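Local atomic coordinates of soluble lytic murein transglycosylase (Pseudomonas aeruginosa, PDB entry 5OHU), a protein that probably cleaves the glycan strands of bacterial cell-wall peptidoglycan as a lytic transglycosylase of the Slt family. Residues K487-H492 against G554-S559. Residues are numbered along the deposited sequence; the frame is centred on the assembly and turned at random.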
ATOM      1  N   LYS A 487     -26.377   6.681  18.268  1.00 18.84           N
ATOM      2  CA  LYS A 487     -27.480   6.413  19.180  1.00 30.31           C
ATOM      3  C   LYS A 487     -28.744   6.044  18.414  1.00 26.49           C
ATOM      4  O   LYS A 487     -29.385   5.035  18.718  1.00 22.49           O
ATOM      5  CB  LYS A 487     -27.729   7.631  20.072  1.00 31.77           C
ATOM      6  CG  LYS A 487     -28.879   7.423  21.048  1.00 40.00           C
ATOM      7  CD  LYS A 487     -28.866   8.427  22.185  1.00 43.05           C
ATOM      8  CE  LYS A 487     -30.212   8.446  22.876  1.00 51.41           C
ATOM      9  NZ  LYS A 487     -31.324   8.609  21.885  1.00 57.80           N
ATOM     10  N   ASN A 488     -29.106   6.856  17.406  1.00 19.39           N
ATOM     11  CA  ASN A 488     -30.262   6.565  16.553  1.00 28.01           C
ATOM     12  C   ASN A 488     -30.208   5.171  15.939  1.00 26.67           C
ATOM     13  O   ASN A 488     -31.233   4.485  15.855  1.00 28.23           O
ATOM     14  CB  ASN A 488     -30.374   7.603  15.437  1.00 26.58           C
ATOM     15  CG  ASN A 488     -30.784   8.973  15.945  1.00 32.80           C
ATOM     16  OD1 ASN A 488     -31.046   9.169  17.133  1.00 31.01           O
ATOM     17  ND2 ASN A 488     -30.818   9.938  15.037  1.00 39.60           N
ATOM     18  N   ARG A 489     -29.033   4.733  15.493  1.00 22.29           N
ATOM     19  CA  ARG A 489     -28.919   3.442  14.827  1.00 22.15           C
ATOM     20  C   ARG A 489     -28.533   2.308  15.775  1.00 20.78           C
ATOM     21  O   ARG A 489     -28.266   1.195  15.316  1.00 27.30           O
ATOM     22  CB  ARG A 489     -27.917   3.546  13.666  1.00 17.31           C
ATOM     23  CG  ARG A 489     -28.301   4.586  12.615  1.00 17.82           C
ATOM     24  CD  ARG A 489     -29.419   4.090  11.730  1.00 17.81           C
ATOM     25  NE  ARG A 489     -30.752   4.456  12.242  1.00 20.58           N
ATOM     26  CZ  ARG A 489     -31.283   5.683  12.245  1.00 21.85           C
ATOM     27  NH1 ARG A 489     -30.615   6.715  11.744  1.00 20.20           N
ATOM     28  NH2 ARG A 489     -32.495   5.869  12.743  1.00 19.44           N
ATOM     29  N   GLY A 490     -28.478   2.561  17.080  1.00 23.25           N
ATOM     30  CA  GLY A 490     -28.170   1.479  18.013  1.00 22.80           C
ATOM     31  C   GLY A 490     -26.750   0.952  17.976  1.00 24.31           C
ATOM     32  O   GLY A 490     -26.523  -0.238  18.255  1.00 21.42           O
ATOM     33  N   LEU A 491     -25.781   1.808  17.658  1.00 17.39           N
ATOM     34  CA  LEU A 491     -24.384   1.405  17.568  1.00 19.39           C
ATOM     35  C   LEU A 491     -23.574   1.958  18.730  1.00 19.93           C
ATOM     36  O   LEU A 491     -23.877   3.032  19.260  1.00 18.06           O
ATOM     37  CB  LEU A 491     -23.747   1.880  16.253  1.00 21.84           C
ATOM     38  CG  LEU A 491     -24.520   1.505  14.989  1.00 26.51           C
ATOM     39  CD1 LEU A 491     -23.786   2.015  13.765  1.00 23.99           C
ATOM     40  CD2 LEU A 491     -24.667   0.013  14.906  1.00 15.31           C
ATOM     41  N   HIS A 492     -22.541   1.207  19.125  1.00 20.75           N
ATOM     42  CA  HIS A 492     -21.534   1.766  20.020  1.00 23.87           C
ATOM     43  C   HIS A 492     -20.906   2.952  19.311  1.00 20.20           C
ATOM     44  O   HIS A 492     -20.394   2.812  18.196  1.00 27.88           O
ATOM     45  CB  HIS A 492     -20.456   0.728  20.378  1.00 25.62           C
ATOM     46  CG  HIS A 492     -20.963  -0.497  21.083  1.00 27.56           C
ATOM     47  ND1 HIS A 492     -20.117  -1.469  21.578  1.00 29.03           N
ATOM     48  CD2 HIS A 492     -22.218  -0.921  21.367  1.00 33.55           C
ATOM     49  CE1 HIS A 492     -20.826  -2.430  22.143  1.00 28.69           C
ATOM     50  NE2 HIS A 492     -22.106  -2.126  22.024  1.00 28.54           N
ATOM     51  N   GLY A 554     -23.699   6.947   6.427  1.00 19.51           N
ATOM     52  CA  GLY A 554     -22.711   5.958   6.830  1.00 17.90           C
ATOM     53  C   GLY A 554     -23.123   5.195   8.079  1.00 20.86           C
ATOM     54  O   GLY A 554     -22.915   3.981   8.173  1.00 17.28           O
ATOM     55  N   ALA A 555     -23.700   5.894   9.061  1.00 19.30           N
ATOM     56  CA  ALA A 555     -24.171   5.221  10.271  1.00 18.66           C
ATOM     57  C   ALA A 555     -25.282   4.240   9.949  1.00 19.84           C
ATOM     58  O   ALA A 555     -25.310   3.129  10.491  1.00 18.95           O
ATOM     59  CB  ALA A 555     -24.665   6.245  11.300  1.00 18.47           C
ATOM     60  N   ALA A 556     -26.217   4.645   9.086  1.00 17.28           N
ATOM     61  CA  ALA A 556     -27.302   3.754   8.695  1.00 19.89           C
ATOM     62  C   ALA A 556     -26.765   2.507   7.998  1.00 19.89           C
ATOM     63  O   ALA A 556     -27.097   1.380   8.378  1.00 22.38           O
ATOM     64  CB  ALA A 556     -28.291   4.501   7.797  1.00 17.67           C
ATOM     65  N   TYR A 557     -25.923   2.689   6.977  1.00 19.49           N
ATOM     66  CA  TYR A 557     -25.354   1.534   6.286  1.00 16.01           C
ATOM     67  C   TYR A 557     -24.573   0.643   7.248  1.00 20.06           C
ATOM     68  O   TYR A 557     -24.724  -0.585   7.236  1.00 20.69           O
ATOM     69  CB  TYR A 557     -24.456   1.989   5.134  1.00 22.17           C
ATOM     70  CG  TYR A 557     -23.762   0.811   4.505  1.00 23.40           C
ATOM     71  CD1 TYR A 557     -24.459  -0.037   3.646  1.00 22.41           C
ATOM     72  CD2 TYR A 557     -22.429   0.539   4.777  1.00 24.21           C
ATOM     73  CE1 TYR A 557     -23.846  -1.124   3.075  1.00 28.41           C
ATOM     74  CE2 TYR A 557     -21.801  -0.550   4.214  1.00 28.48           C
ATOM     75  CZ  TYR A 557     -22.517  -1.378   3.364  1.00 33.20           C
ATOM     76  OH  TYR A 557     -21.914  -2.473   2.803  1.00 34.95           O
ATOM     77  N   LEU A 558     -23.756   1.248   8.108  1.00 18.83           N
ATOM     78  CA  LEU A 558     -23.000   0.486   9.096  1.00 19.80           C
ATOM     79  C   LEU A 558     -23.924  -0.331  10.000  1.00 26.39           C
ATOM     80  O   LEU A 558     -23.592  -1.460  10.386  1.00 16.99           O
ATOM     81  CB  LEU A 558     -22.137   1.445   9.915  1.00 17.69           C
ATOM     82  CG  LEU A 558     -21.168   0.882  10.951  1.00 24.47           C
ATOM     83  CD1 LEU A 558     -20.206  -0.113  10.324  1.00 14.40           C
ATOM     84  CD2 LEU A 558     -20.412   2.028  11.599  1.00 18.50           C
ATOM     85  N   SER A 559     -25.101   0.206  10.330  1.00 15.28           N
ATOM     86  CA  SER A 559     -26.006  -0.550  11.188  1.00 17.60           C
ATOM     87  C   SER A 559     -26.624  -1.730  10.450  1.00 19.38           C
ATOM     88  O   SER A 559     -26.943  -2.742  11.079  1.00 22.74           O
ATOM     89  CB  SER A 559     -27.092   0.366  11.756  1.00 15.74           C
ATOM     90  OG  SER A 559     -28.083   0.626  10.782  1.00 19.98           O
TER
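Ser559 OG, which packs against the aliphatic chain of Arg489, 3.8 Å from its CD, gives its hydrogen bond back into its own helix, to Ala556 O at 2.7 Å. OG sits between the backbone N and the carbonyl carbon (chi1 78°). It meets the oxygen at a C=O...OG angle of 129°, tilted 16° from the carbonyl plane. The contact joins the C-terminal end of helix 479-488 to helix 547-564 within the lysozyme-like transglycosylase domain. A Schellman motif closes helix 479-488, with Gly490 N bonded to Lys487 O at 3.1 Å. Gly490, with positive phi, is its C' residue, and the residues before and after it, Arg489 and Leu491, both point at helix 547-564.

Arg489 lies with its methylenes on the helix surface: CB meets Ser559 CB at 3.8 Å, CG comes to Ala555 O, and CD settles over Ala556 CA at 3.7 Å. The chain is bent at chi2 and chi3, and Asn488 CB lies 3.6 Å above one face of the guanidinium, displaced toward the rim. Ala556, on the helix side, also packs on Thr530 and Phe534 of helix 524-534.

Leu491 divides its methyls: CD2 rests on CA and CB of Ser559, while CD1 touches Ala555 O and the side chain of Leu558, which the Leu491 side chain crosses at a slant. Leu558 also touches Trp495 and Ile499 of helix 493-504. Leu491 CD1 lies 4.0 Å from Leu558 CG.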